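Local coordinates for protein Sso-CP2 metallo-carboxypetidase (Sulfolobus solfataricus, PDB 4MMO) that probably acts as a zinc-dependent carboxypeptidase of the M20 family, cleaving residues from the C-terminal ends of peptides, at residues I17-E22 with E137-V142; Y72-V77 with A86-T91; V142-Y147 with T380-L385. All blocks are in the same frame, centred on the assembly; numbering follows the deposited sequence.

Interaction 1. Residues I17-E22 with E137-V142; sequences ISATGE and EEIGSV
S18 meets E138 and I139 where the loop between helices 3-12 and 24-39 closes on the loop that follows strand 128-134, the part of the M20 catalytic domain carrying E137 and E138, which bind zinc in a structure of this protein though not in this chain. The tight part centres on the S18 hydroxyl. OG stands between the backbone N and the carbonyl carbon (chi1 51°), a rotation that brings it against CB of E138 and against CG2 of I139, each 3.6 Å away. These are van der Waals contacts; the polar partner of OG is OD2 of D73, which also takes the backbone N-H of E138, so one carboxylate oxygen ties both loops together. E138 bends at chi2 (-67°), and its carboxylate turns away from S18: OE1 accepts from NE2 of Q75, and the side chain comes to about 4 Å from the zinc ion at its nearest atom. The ion itself is held in this chain by H71, D104 and E163.

Packing slackens from S18 toward A19, where CG2 of I139 lies 3.9 Å from the backbone N of A19, yet 4.5 Å from CB of that residue. A19 and T20 are on the exposed side, where 17-22 folds on itself through an ST turn, OG1 of T20 accepting the backbone N-H of E22, and a G1 beta bulge whose bond from I17 N to E22 O is weak. On this looser flank CD1 of I139 merely comes within 4.1 Å of the carbonyl O of S18.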
ATOM      1  N   ILE A  17      -5.729  25.371  -0.562  1.00 44.85           N
ATOM      2  CA  ILE A  17      -5.615  23.953  -0.842  1.00 45.40           C
ATOM      3  C   ILE A  17      -7.019  23.372  -0.886  1.00 49.17           C
ATOM      4  O   ILE A  17      -7.725  23.361   0.116  1.00 45.56           O
ATOM      5  CB  ILE A  17      -4.759  23.246   0.215  1.00 44.63           C
ATOM      6  CG1 ILE A  17      -3.406  23.957   0.348  1.00 53.83           C
ATOM      7  CG2 ILE A  17      -4.567  21.784  -0.154  1.00 37.59           C
ATOM      8  CD1 ILE A  17      -2.534  23.441   1.472  1.00 64.51           C
ATOM      9  N   SER A  18      -7.432  22.919  -2.065  1.00 53.20           N
ATOM     10  CA  SER A  18      -8.775  22.383  -2.247  1.00 48.55           C
ATOM     11  C   SER A  18      -8.893  20.984  -1.649  1.00 60.35           C
ATOM     12  O   SER A  18      -9.985  20.546  -1.292  1.00 49.85           O
ATOM     13  CB  SER A  18      -9.138  22.348  -3.734  1.00 44.09           C
ATOM     14  OG  SER A  18      -8.127  21.699  -4.483  1.00 39.98           O
ATOM     15  N   ALA A  19      -7.765  20.288  -1.544  1.00 48.54           N
ATOM     16  CA  ALA A  19      -7.745  18.936  -0.994  1.00 51.61           C
ATOM     17  C   ALA A  19      -8.241  18.917   0.450  1.00 60.95           C
ATOM     18  O   ALA A  19      -8.914  17.976   0.865  1.00 66.40           O
ATOM     19  CB  ALA A  19      -6.345  18.357  -1.072  1.00 57.83           C
ATOM     20  N   THR A  20      -7.907  19.963   1.201  1.00 64.62           N
ATOM     21  CA  THR A  20      -8.305  20.081   2.603  1.00 57.07           C
ATOM     22  C   THR A  20      -9.383  21.147   2.783  1.00 57.64           C
ATOM     23  O   THR A  20     -10.183  21.084   3.715  1.00 70.86           O
ATOM     24  CB  THR A  20      -7.100  20.444   3.496  1.00 61.32           C
ATOM     25  OG1 THR A  20      -6.586  21.728   3.121  1.00 65.36           O
ATOM     26  CG2 THR A  20      -5.998  19.400   3.363  1.00 58.96           C
ATOM     27  N   GLY A  21      -9.401  22.122   1.880  1.00 66.42           N
ATOM     28  CA  GLY A  21     -10.348  23.222   1.948  1.00 42.99           C
ATOM     29  C   GLY A  21      -9.740  24.444   2.608  1.00 43.77           C
ATOM     30  O   GLY A  21     -10.414  25.456   2.817  1.00 45.13           O
ATOM     31  N   GLU A  22      -8.450  24.358   2.915  1.00 36.28           N
ATOM     32  CA  GLU A  22      -7.770  25.394   3.685  1.00 46.64           C
ATOM     33  C   GLU A  22      -7.575  26.684   2.885  1.00 58.20           C
ATOM     34  O   GLU A  22      -6.750  26.750   1.970  1.00 45.94           O
ATOM     35  CB  GLU A  22      -6.423  24.865   4.184  1.00 59.67           C
ATOM     36  CG  GLU A  22      -5.874  25.588   5.399  1.00 86.06           C
ATOM     37  CD  GLU A  22      -4.845  24.760   6.147  1.00115.98           C
ATOM     38  OE1 GLU A  22      -4.321  23.788   5.562  1.00122.77           O
ATOM     39  OE2 GLU A  22      -4.566  25.073   7.324  1.00127.68           O
ATOM     40  N   GLU A 137     -10.134  22.413  -9.238  1.00 44.66           N
ATOM     41  CA  GLU A 137      -9.395  21.829 -10.355  1.00 36.71           C
ATOM     42  C   GLU A 137      -8.426  20.750  -9.879  1.00 41.70           C
ATOM     43  O   GLU A 137      -8.250  19.728 -10.543  1.00 51.22           O
ATOM     44  CB  GLU A 137      -8.636  22.909 -11.126  1.00 43.10           C
ATOM     45  CG  GLU A 137      -8.165  22.459 -12.510  1.00 38.80           C
ATOM     46  CD  GLU A 137      -6.872  21.667 -12.486  1.00 53.73           C
ATOM     47  OE1 GLU A 137      -6.058  21.858 -11.558  1.00 42.75           O
ATOM     48  OE2 GLU A 137      -6.667  20.849 -13.410  1.00 48.85           O
ATOM     49  N   GLU A 138      -7.802  20.984  -8.730  1.00 38.50           N
ATOM     50  CA  GLU A 138      -6.820  20.057  -8.189  1.00 44.95           C
ATOM     51  C   GLU A 138      -7.461  18.810  -7.574  1.00 49.10           C
ATOM     52  O   GLU A 138      -6.759  17.853  -7.246  1.00 54.54           O
ATOM     53  CB  GLU A 138      -5.956  20.762  -7.142  1.00 54.23           C
ATOM     54  CG  GLU A 138      -5.193  21.964  -7.673  1.00 40.11           C
ATOM     55  CD  GLU A 138      -4.121  21.588  -8.675  1.00 49.95           C
ATOM     56  OE1 GLU A 138      -3.936  20.380  -8.932  1.00 50.79           O
ATOM     57  OE2 GLU A 138      -3.460  22.504  -9.205  1.00 47.54           O
ATOM     58  N   ILE A 139      -8.783  18.831  -7.413  1.00 44.37           N
ATOM     59  CA  ILE A 139      -9.523  17.669  -6.927  1.00 44.41           C
ATOM     60  C   ILE A 139     -10.535  17.180  -7.963  1.00 52.96           C
ATOM     61  O   ILE A 139     -11.593  16.658  -7.613  1.00 52.75           O
ATOM     62  CB  ILE A 139     -10.241  17.960  -5.585  1.00 52.45           C
ATOM     63  CG1 ILE A 139     -11.235  19.115  -5.735  1.00 57.81           C
ATOM     64  CG2 ILE A 139      -9.215  18.276  -4.508  1.00 39.32           C
ATOM     65  CD1 ILE A 139     -12.162  19.283  -4.553  1.00 56.05           C
ATOM     66  N   GLY A 140     -10.209  17.364  -9.238  1.00 40.57           N
ATOM     67  CA  GLY A 140     -10.989  16.779 -10.314  1.00 46.62           C
ATOM     68  C   GLY A 140     -12.208  17.563 -10.766  1.00 45.67           C
ATOM     69  O   GLY A 140     -12.993  17.056 -11.569  1.00 56.37           O
ATOM     70  N   SER A 141     -12.372  18.786 -10.266  1.00 40.22           N
ATOM     71  CA  SER A 141     -13.487  19.647 -10.672  1.00 52.05           C
ATOM     72  C   SER A 141     -14.826  18.940 -10.481  1.00 57.61           C
ATOM     73  O   SER A 141     -15.705  19.013 -11.344  1.00 45.07           O
ATOM     74  CB  SER A 141     -13.339  20.072 -12.142  1.00 44.50           C
ATOM     75  OG  SER A 141     -12.081  20.676 -12.391  1.00 47.46           O
ATOM     76  N   VAL A 142     -14.970  18.263  -9.345  1.00 64.90           N
ATOM     77  CA  VAL A 142     -16.117  17.394  -9.083  1.00 65.83           C
ATOM     78  C   VAL A 142     -17.453  18.102  -9.283  1.00 46.30           C
ATOM     79  O   VAL A 142     -18.359  17.552  -9.909  1.00 51.25           O
ATOM     80  CB  VAL A 142     -16.062  16.820  -7.648  1.00 92.79           C
ATOM     81  CG1 VAL A 142     -17.286  15.955  -7.356  1.00108.20           C
ATOM     82  CG2 VAL A 142     -14.795  16.009  -7.455  1.00 97.20           C
TER

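Interaction 2. Residues Y72-V77 with A86-T91; sequences YDVQPV and APFSAT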
ATOM      1  N   TYR A  72      -8.259  28.914  -8.858  1.00 37.88           N
ATOM      2  CA  TYR A  72      -7.573  29.583  -7.756  1.00 33.08           C
ATOM      3  C   TYR A  72      -7.094  28.606  -6.682  1.00 36.26           C
ATOM      4  O   TYR A  72      -6.337  28.986  -5.793  1.00 42.78           O
ATOM      5  CB  TYR A  72      -8.461  30.670  -7.138  1.00 35.92           C
ATOM      6  CG  TYR A  72      -9.758  30.175  -6.535  1.00 38.06           C
ATOM      7  CD1 TYR A  72      -9.818  29.754  -5.208  1.00 43.64           C
ATOM      8  CD2 TYR A  72     -10.925  30.151  -7.282  1.00 31.46           C
ATOM      9  CE1 TYR A  72     -11.004  29.308  -4.654  1.00 38.24           C
ATOM     10  CE2 TYR A  72     -12.118  29.709  -6.737  1.00 35.69           C
ATOM     11  CZ  TYR A  72     -12.151  29.286  -5.422  1.00 52.21           C
ATOM     12  OH  TYR A  72     -13.338  28.848  -4.882  1.00 45.96           O
ATOM     13  N   ASP A  73      -7.522  27.351  -6.769  1.00 34.99           N
ATOM     14  CA  ASP A  73      -7.073  26.341  -5.819  1.00 29.68           C
ATOM     15  C   ASP A  73      -5.713  25.801  -6.226  1.00 37.84           C
ATOM     16  O   ASP A  73      -5.369  25.804  -7.407  1.00 39.66           O
ATOM     17  CB  ASP A  73      -8.083  25.191  -5.705  1.00 24.84           C
ATOM     18  CG  ASP A  73      -8.248  24.419  -7.007  1.00 35.39           C
ATOM     19  OD1 ASP A  73      -8.494  25.062  -8.045  1.00 39.36           O
ATOM     20  OD2 ASP A  73      -8.131  23.175  -6.995  1.00 36.46           O
ATOM     21  N   VAL A  74      -4.951  25.335  -5.239  1.00 41.53           N
ATOM     22  CA  VAL A  74      -3.603  24.820  -5.458  1.00 31.69           C
ATOM     23  C   VAL A  74      -3.430  23.433  -4.848  1.00 39.00           C
ATOM     24  O   VAL A  74      -4.265  22.979  -4.066  1.00 43.93           O
ATOM     25  CB  VAL A  74      -2.550  25.752  -4.836  1.00 33.96           C
ATOM     26  CG1 VAL A  74      -2.571  27.104  -5.527  1.00 33.62           C
ATOM     27  CG2 VAL A  74      -2.795  25.914  -3.326  1.00 33.24           C
ATOM     28  N   GLN A  75      -2.333  22.773  -5.204  1.00 37.17           N
ATOM     29  CA  GLN A  75      -2.013  21.459  -4.659  1.00 36.96           C
ATOM     30  C   GLN A  75      -1.579  21.575  -3.199  1.00 46.19           C
ATOM     31  O   GLN A  75      -1.130  22.640  -2.767  1.00 31.55           O
ATOM     32  CB  GLN A  75      -0.889  20.814  -5.470  1.00 62.77           C
ATOM     33  CG  GLN A  75      -1.330  20.216  -6.801  1.00 74.59           C
ATOM     34  CD  GLN A  75      -1.639  18.732  -6.709  1.00102.00           C
ATOM     35  OE1 GLN A  75      -0.906  17.969  -6.080  1.00115.42           O
ATOM     36  NE2 GLN A  75      -2.731  18.315  -7.340  1.00107.76           N
ATOM     37  N   PRO A  76      -1.696  20.474  -2.434  1.00 42.57           N
ATOM     38  CA  PRO A  76      -1.198  20.475  -1.052  1.00 43.50           C
ATOM     39  C   PRO A  76       0.310  20.689  -1.035  1.00 47.85           C
ATOM     40  O   PRO A  76       0.928  20.619  -2.100  1.00 40.86           O
ATOM     41  CB  PRO A  76      -1.550  19.072  -0.537  1.00 43.34           C
ATOM     42  CG  PRO A  76      -2.580  18.542  -1.482  1.00 54.52           C
ATOM     43  CD  PRO A  76      -2.279  19.173  -2.808  1.00 40.91           C
ATOM     44  N   VAL A  77       0.888  20.940   0.139  1.00 42.94           N
ATOM     45  CA  VAL A  77       2.305  21.290   0.236  1.00 40.41           C
ATOM     46  C   VAL A  77       3.093  20.341   1.134  1.00 43.59           C
ATOM     47  O   VAL A  77       4.263  20.583   1.424  1.00 37.80           O
ATOM     48  CB  VAL A  77       2.487  22.738   0.736  1.00 35.78           C
ATOM     49  CG1 VAL A  77       1.811  23.709  -0.219  1.00 51.28           C
ATOM     50  CG2 VAL A  77       1.927  22.904   2.146  1.00 48.14           C
ATOM     51  N   ALA A  86       8.752  28.877   3.199  1.00 53.78           N
ATOM     52  CA  ALA A  86       7.374  28.500   3.502  1.00 57.20           C
ATOM     53  C   ALA A  86       6.548  28.488   2.213  1.00 40.92           C
ATOM     54  O   ALA A  86       6.630  29.432   1.431  1.00 42.09           O
ATOM     55  CB  ALA A  86       6.767  29.462   4.506  1.00 50.51           C
ATOM     56  N   PRO A  87       5.755  27.421   1.993  1.00 45.92           N
ATOM     57  CA  PRO A  87       4.994  27.257   0.748  1.00 52.11           C
ATOM     58  C   PRO A  87       4.185  28.472   0.316  1.00 52.50           C
ATOM     59  O   PRO A  87       3.963  28.630  -0.884  1.00 47.84           O
ATOM     60  CB  PRO A  87       4.050  26.100   1.073  1.00 53.15           C
ATOM     61  CG  PRO A  87       4.784  25.295   2.056  1.00 43.23           C
ATOM     62  CD  PRO A  87       5.569  26.264   2.888  1.00 46.56           C
ATOM     63  N   PHE A  88       3.755  29.306   1.259  1.00 41.50           N
ATOM     64  CA  PHE A  88       2.924  30.459   0.923  1.00 37.54           C
ATOM     65  C   PHE A  88       3.561  31.793   1.315  1.00 29.33           C
ATOM     66  O   PHE A  88       2.876  32.799   1.476  1.00 36.30           O
ATOM     67  CB  PHE A  88       1.536  30.291   1.535  1.00 39.78           C
ATOM     68  CG  PHE A  88       0.793  29.108   0.989  1.00 44.55           C
ATOM     69  CD1 PHE A  88       0.201  29.168  -0.265  1.00 39.90           C
ATOM     70  CD2 PHE A  88       0.709  27.929   1.710  1.00 38.01           C
ATOM     71  CE1 PHE A  88      -0.475  28.079  -0.784  1.00 37.83           C
ATOM     72  CE2 PHE A  88       0.034  26.834   1.197  1.00 44.48           C
ATOM     73  CZ  PHE A  88      -0.558  26.908  -0.054  1.00 37.13           C
ATOM     74  N   SER A  89       4.882  31.804   1.435  1.00 35.61           N
ATOM     75  CA  SER A  89       5.602  33.035   1.733  1.00 37.24           C
ATOM     76  C   SER A  89       5.664  33.953   0.512  1.00 53.96           C
ATOM     77  O   SER A  89       5.717  35.175   0.658  1.00 52.52           O
ATOM     78  CB  SER A  89       7.017  32.722   2.221  1.00 51.87           C
ATOM     79  OG  SER A  89       7.722  31.922   1.287  1.00 53.24           O
ATOM     80  N   ALA A  90       5.641  33.363  -0.684  1.00 50.31           N
ATOM     81  CA  ALA A  90       5.823  34.114  -1.930  1.00 40.75           C
ATOM     82  C   ALA A  90       7.104  34.929  -1.847  1.00 43.35           C
ATOM     83  O   ALA A  90       7.134  36.111  -2.184  1.00 41.69           O
ATOM     84  CB  ALA A  90       4.629  35.012  -2.205  1.00 35.94           C
ATOM     85  N   THR A  91       8.157  34.281  -1.369  1.00 54.59           N
ATOM     86  CA  THR A  91       9.452  34.917  -1.207  1.00 61.75           C
ATOM     87  C   THR A  91      10.059  35.230  -2.563  1.00 52.21           C
ATOM     88  O   THR A  91      10.023  34.402  -3.474  1.00 45.20           O
ATOM     89  CB  THR A  91      10.412  33.994  -0.435  1.00 64.14           C
ATOM     90  OG1 THR A  91       9.932  33.821   0.904  1.00 65.33           O
ATOM     91  CG2 THR A  91      11.827  34.568  -0.398  1.00 51.45           C
TER
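V77, F88 and P87 form the apolar centre of a contact within one long loop, which runs from strand 65-71 of the catalytic-domain sheet to strand 91-93; P87 and F88 occupy the middle of a type I beta turn from A86 to S89. Of the three, V77 loses the most surface to this contact. Its CG1 presses on CB of P87 at 3.5 Å, while CG2 rests on CG of the same proline at 3.7 Å, so the valine's two branches sit over neighbouring carbons of the pyrrolidine ring. CG1 also reaches CE2 of F88 at 3.9 Å, meeting the phenyl ring obliquely, and so touches both central residues of the turn.

F88 stretches toward 72-77 from a backbone set further back. With CG anti to the carbonyl carbon (chi1 -63°), the ring projects far enough for its CE1-CZ edge to meet a second valine: CG2 of V74 lies near the ring plane, 4.1 Å from CE1. V74 leads back toward the zinc site, its side chain about 5 Å from that of E138 at the nearest atoms. R100 braces both segments, binding the carbonyls of Q75 and P76 through its guanidinium group and pairing through its backbone with P87.

The turn that presents P87 and F88 is fastened by S89. A86 O accepts twice, from the backbone N of S89 and from its OG at 2.7 Å, the hydroxyl lying in the carbonyl plane on a lone pair, while the same OG takes a hydrogen bond from OG1 of T91 at 2.9 Å.

Interaction 3. Residues V142-Y147 with T380-L385; sequences VNLEDY and TQPMGL. With SO4 (sulfate ion), chain D.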
ATOM      1  N   VAL A 142     -14.970  18.263  -9.345  1.00 64.90           N
ATOM      2  CA  VAL A 142     -16.117  17.394  -9.083  1.00 65.83           C
ATOM      3  C   VAL A 142     -17.453  18.102  -9.283  1.00 46.30           C
ATOM      4  O   VAL A 142     -18.359  17.552  -9.909  1.00 51.25           O
ATOM      5  CB  VAL A 142     -16.062  16.820  -7.648  1.00 92.79           C
ATOM      6  CG1 VAL A 142     -17.286  15.955  -7.356  1.00108.20           C
ATOM      7  CG2 VAL A 142     -14.795  16.009  -7.455  1.00 97.20           C
ATOM      8  N   ASN A 143     -17.571  19.318  -8.761  1.00 35.75           N
ATOM      9  CA  ASN A 143     -18.837  20.042  -8.800  1.00 51.56           C
ATOM     10  C   ASN A 143     -18.940  21.098  -9.900  1.00 51.68           C
ATOM     11  O   ASN A 143     -19.865  21.907  -9.889  1.00 50.74           O
ATOM     12  CB  ASN A 143     -19.107  20.683  -7.438  1.00 68.41           C
ATOM     13  CG  ASN A 143     -19.259  19.653  -6.340  1.00 71.67           C
ATOM     14  OD1 ASN A 143     -20.182  18.839  -6.367  1.00 66.31           O
ATOM     15  ND2 ASN A 143     -18.351  19.676  -5.370  1.00 60.57           N
ATOM     16  N   LEU A 144     -18.013  21.087 -10.857  1.00 45.37           N
ATOM     17  CA  LEU A 144     -17.990  22.131 -11.882  1.00 48.84           C
ATOM     18  C   LEU A 144     -19.042  21.913 -12.966  1.00 41.87           C
ATOM     19  O   LEU A 144     -19.622  22.873 -13.475  1.00 51.07           O
ATOM     20  CB  LEU A 144     -16.608  22.244 -12.532  1.00 39.79           C
ATOM     21  CG  LEU A 144     -16.501  23.323 -13.615  1.00 38.89           C
ATOM     22  CD1 LEU A 144     -16.804  24.699 -13.042  1.00 37.82           C
ATOM     23  CD2 LEU A 144     -15.128  23.309 -14.271  1.00 41.84           C
ATOM     24  N   GLU A 145     -19.279  20.656 -13.328  1.00 35.57           N
ATOM     25  CA  GLU A 145     -20.226  20.351 -14.396  1.00 50.52           C
ATOM     26  C   GLU A 145     -21.639  20.781 -14.020  1.00 59.03           C
ATOM     27  O   GLU A 145     -22.339  21.387 -14.828  1.00 48.44           O
ATOM     28  CB  GLU A 145     -20.207  18.863 -14.739  1.00 46.42           C
ATOM     29  CG  GLU A 145     -21.156  18.492 -15.871  1.00 58.54           C
ATOM     30  CD  GLU A 145     -21.055  17.037 -16.275  1.00 77.33           C
ATOM     31  OE1 GLU A 145     -20.203  16.318 -15.712  1.00 75.07           O
ATOM     32  OE2 GLU A 145     -21.830  16.613 -17.158  1.00 92.03           O
ATOM     33  N   ASP A 146     -22.051  20.469 -12.793  1.00 47.14           N
ATOM     34  CA  ASP A 146     -23.387  20.819 -12.322  1.00 60.60           C
ATOM     35  C   ASP A 146     -23.618  22.318 -12.433  1.00 55.12           C
ATOM     36  O   ASP A 146     -24.704  22.765 -12.797  1.00 45.72           O
ATOM     37  CB  ASP A 146     -23.588  20.372 -10.870  1.00 78.50           C
ATOM     38  CG  ASP A 146     -23.677  18.865 -10.727  1.00 88.59           C
ATOM     39  OD1 ASP A 146     -24.103  18.196 -11.690  1.00 86.69           O
ATOM     40  OD2 ASP A 146     -23.326  18.348  -9.645  1.00108.86           O
ATOM     41  N   TYR A 147     -22.590  23.099 -12.122  1.00 38.44           N
ATOM     42  CA  TYR A 147     -22.691  24.543 -12.247  1.00 51.44           C
ATOM     43  C   TYR A 147     -22.819  24.975 -13.711  1.00 51.30           C
ATOM     44  O   TYR A 147     -23.607  25.860 -14.040  1.00 53.16           O
ATOM     45  CB  TYR A 147     -21.482  25.225 -11.614  1.00 53.76           C
ATOM     46  CG  TYR A 147     -21.339  26.656 -12.053  1.00 50.99           C
ATOM     47  CD1 TYR A 147     -22.147  27.649 -11.519  1.00 63.34           C
ATOM     48  CD2 TYR A 147     -20.410  27.014 -13.014  1.00 44.46           C
ATOM     49  CE1 TYR A 147     -22.026  28.960 -11.929  1.00 67.32           C
ATOM     50  CE2 TYR A 147     -20.282  28.320 -13.428  1.00 58.57           C
ATOM     51  CZ  TYR A 147     -21.092  29.290 -12.884  1.00 56.23           C
ATOM     52  OH  TYR A 147     -20.966  30.595 -13.295  1.00 68.22           O
ATOM     53  N   THR A 380      -4.750  15.839 -17.525  1.00 33.28           N
ATOM     54  CA  THR A 380      -6.190  16.046 -17.618  1.00 36.85           C
ATOM     55  C   THR A 380      -6.588  17.422 -17.105  1.00 45.76           C
ATOM     56  O   THR A 380      -5.922  17.999 -16.249  1.00 45.42           O
ATOM     57  CB  THR A 380      -6.949  14.963 -16.820  1.00 27.93           C
ATOM     58  OG1 THR A 380      -6.675  13.677 -17.388  1.00 42.78           O
ATOM     59  CG2 THR A 380      -8.463  15.206 -16.837  1.00 27.73           C
ATOM     60  N   GLN A 381      -7.692  17.931 -17.640  1.00 49.45           N
ATOM     61  CA  GLN A 381      -8.205  19.249 -17.311  1.00 42.31           C
ATOM     62  C   GLN A 381      -9.670  19.232 -17.758  1.00 28.63           C
ATOM     63  O   GLN A 381     -10.024  18.456 -18.643  1.00 42.42           O
ATOM     64  CB  GLN A 381      -7.386  20.308 -18.064  1.00 58.77           C
ATOM     65  CG  GLN A 381      -7.582  21.742 -17.608  1.00 72.34           C
ATOM     66  CD  GLN A 381      -6.678  22.755 -18.314  1.00 68.41           C
ATOM     67  OE1 GLN A 381      -6.820  23.959 -18.097  1.00 54.45           O
ATOM     68  NE2 GLN A 381      -5.751  22.280 -19.151  1.00 58.81           N
ATOM     69  N   PRO A 382     -10.538  20.054 -17.138  1.00 39.19           N
ATOM     70  CA  PRO A 382     -11.960  19.947 -17.506  1.00 37.48           C
ATOM     71  C   PRO A 382     -12.336  20.622 -18.836  1.00 35.10           C
ATOM     72  O   PRO A 382     -13.437  21.156 -18.984  1.00 34.75           O
ATOM     73  CB  PRO A 382     -12.673  20.607 -16.316  1.00 39.84           C
ATOM     74  CG  PRO A 382     -11.679  21.564 -15.770  1.00 44.06           C
ATOM     75  CD  PRO A 382     -10.344  20.905 -15.949  1.00 37.18           C
ATOM     76  N   MET A 383     -11.426  20.571 -19.806  1.00 32.78           N
ATOM     77  CA  MET A 383     -11.674  21.099 -21.141  1.00 35.06           C
ATOM     78  C   MET A 383     -12.912  20.454 -21.754  1.00 31.01           C
ATOM     79  O   MET A 383     -13.672  21.105 -22.474  1.00 35.56           O
ATOM     80  CB  MET A 383     -10.459  20.829 -22.024  1.00 33.83           C
ATOM     81  CG  MET A 383     -10.440  21.566 -23.347  1.00 38.22           C
ATOM     82  SD  MET A 383      -8.793  21.479 -24.084  1.00 43.48           S
ATOM     83  CE  MET A 383      -9.081  22.227 -25.683  1.00 62.25           C
ATOM     84  N   GLY A 384     -13.114  19.176 -21.448  1.00 33.19           N
ATOM     85  CA  GLY A 384     -14.242  18.420 -21.968  1.00 31.95           C
ATOM     86  C   GLY A 384     -15.590  19.051 -21.690  1.00 36.45           C
ATOM     87  O   GLY A 384     -16.487  18.991 -22.526  1.00 43.91           O
ATOM     88  N   LEU A 385     -15.740  19.659 -20.519  1.00 33.10           N
ATOM     89  CA  LEU A 385     -17.001  20.293 -20.160  1.00 40.61           C
ATOM     90  C   LEU A 385     -17.299  21.467 -21.081  1.00 45.43           C
ATOM     91  O   LEU A 385     -18.431  21.647 -21.526  1.00 46.91           O
ATOM     92  CB  LEU A 385     -16.966  20.777 -18.709  1.00 36.12           C
ATOM     93  CG  LEU A 385     -16.700  19.703 -17.658  1.00 39.34           C
ATOM     94  CD1 LEU A 385     -16.760  20.318 -16.270  1.00 45.46           C
ATOM     95  CD2 LEU A 385     -17.687  18.543 -17.788  1.00 36.91           C
TER
HETATM   96  S   SO4 D 502      -3.588  16.204 -14.116  1.00104.96           S
HETATM   97  O1  SO4 D 502      -3.362  15.448 -12.890  1.00111.39           O
HETATM   98  O2  SO4 D 502      -4.457  17.360 -13.843  1.00113.39           O
HETATM   99  O3  SO4 D 502      -2.249  16.533 -14.622  1.00 74.18           O
HETATM  100  O4  SO4 D 502      -4.257  15.374 -15.111  1.00 99.02           O
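A charged residue lends its aliphatic chain to an otherwise apolar contact: the side chain of E145 runs across the end of L385 at about a right angle. CG of E145 is anti to its own backbone N (chi1 -179°) and the chain stays extended, which lays CB, CG and CD along one methyl, CD2 of L385; even OE1 comes to 3.9 Å from that methyl. The other methyl, CD1, faces the backbone of E145, 3.9 Å from its N, and the CD2 methyl of L144 at 4.0 Å. L385 thus plugs the first turn of helix 144-149 from the start of helix 383-389, bringing the N-terminal ends of two helices of the M20 catalytic domain together. An alanine in place of L385, lacking CG and both methyls, would probably open a gap beside L144 and leave the E145 chain less restrained.

L144 reaches further, its CD2 lying 4.1 Å from CG of P382. That proline also packs on Y69 and E134 of the central sheet and on S141, with its side chain about 4 Å from that of E137 at the nearest atoms.

At the start of 380-385, T380 N donates to O4 of a sulfate ion, at a modelled distance of 2.5 Å that is short enough to be doubtful. R311 of the same chain and H197 of the second subunit also hydrogen-bond to the ion. The sulfate probably comes from the crystallisation liquor, but its place between subunits and near the zinc site is consistent with a pocket for an anion. The chemistry implies that methyl groups and aliphatic carbons alone join the two helix starts, while the T380 end probably faces an anion.

All three contacts belong to the catalytic domain, and their side chains meet by van der Waals packing. Interactions 2 and 3 are buried, the former fastening one loop to itself and the latter joining two helix starts far apart in sequence; interaction 1 is only partly buried and has an exposed flank. Interaction 2 is nested inside the loop that interaction 1 closes, and polar bonds link these two contacts, whereas interactions 1 and 3 touch by packing: they share V142, and S141 OG lies 3.5 Å from P382 CG. Interactions 2 and 3 do not touch, their centres being about 23 Å apart.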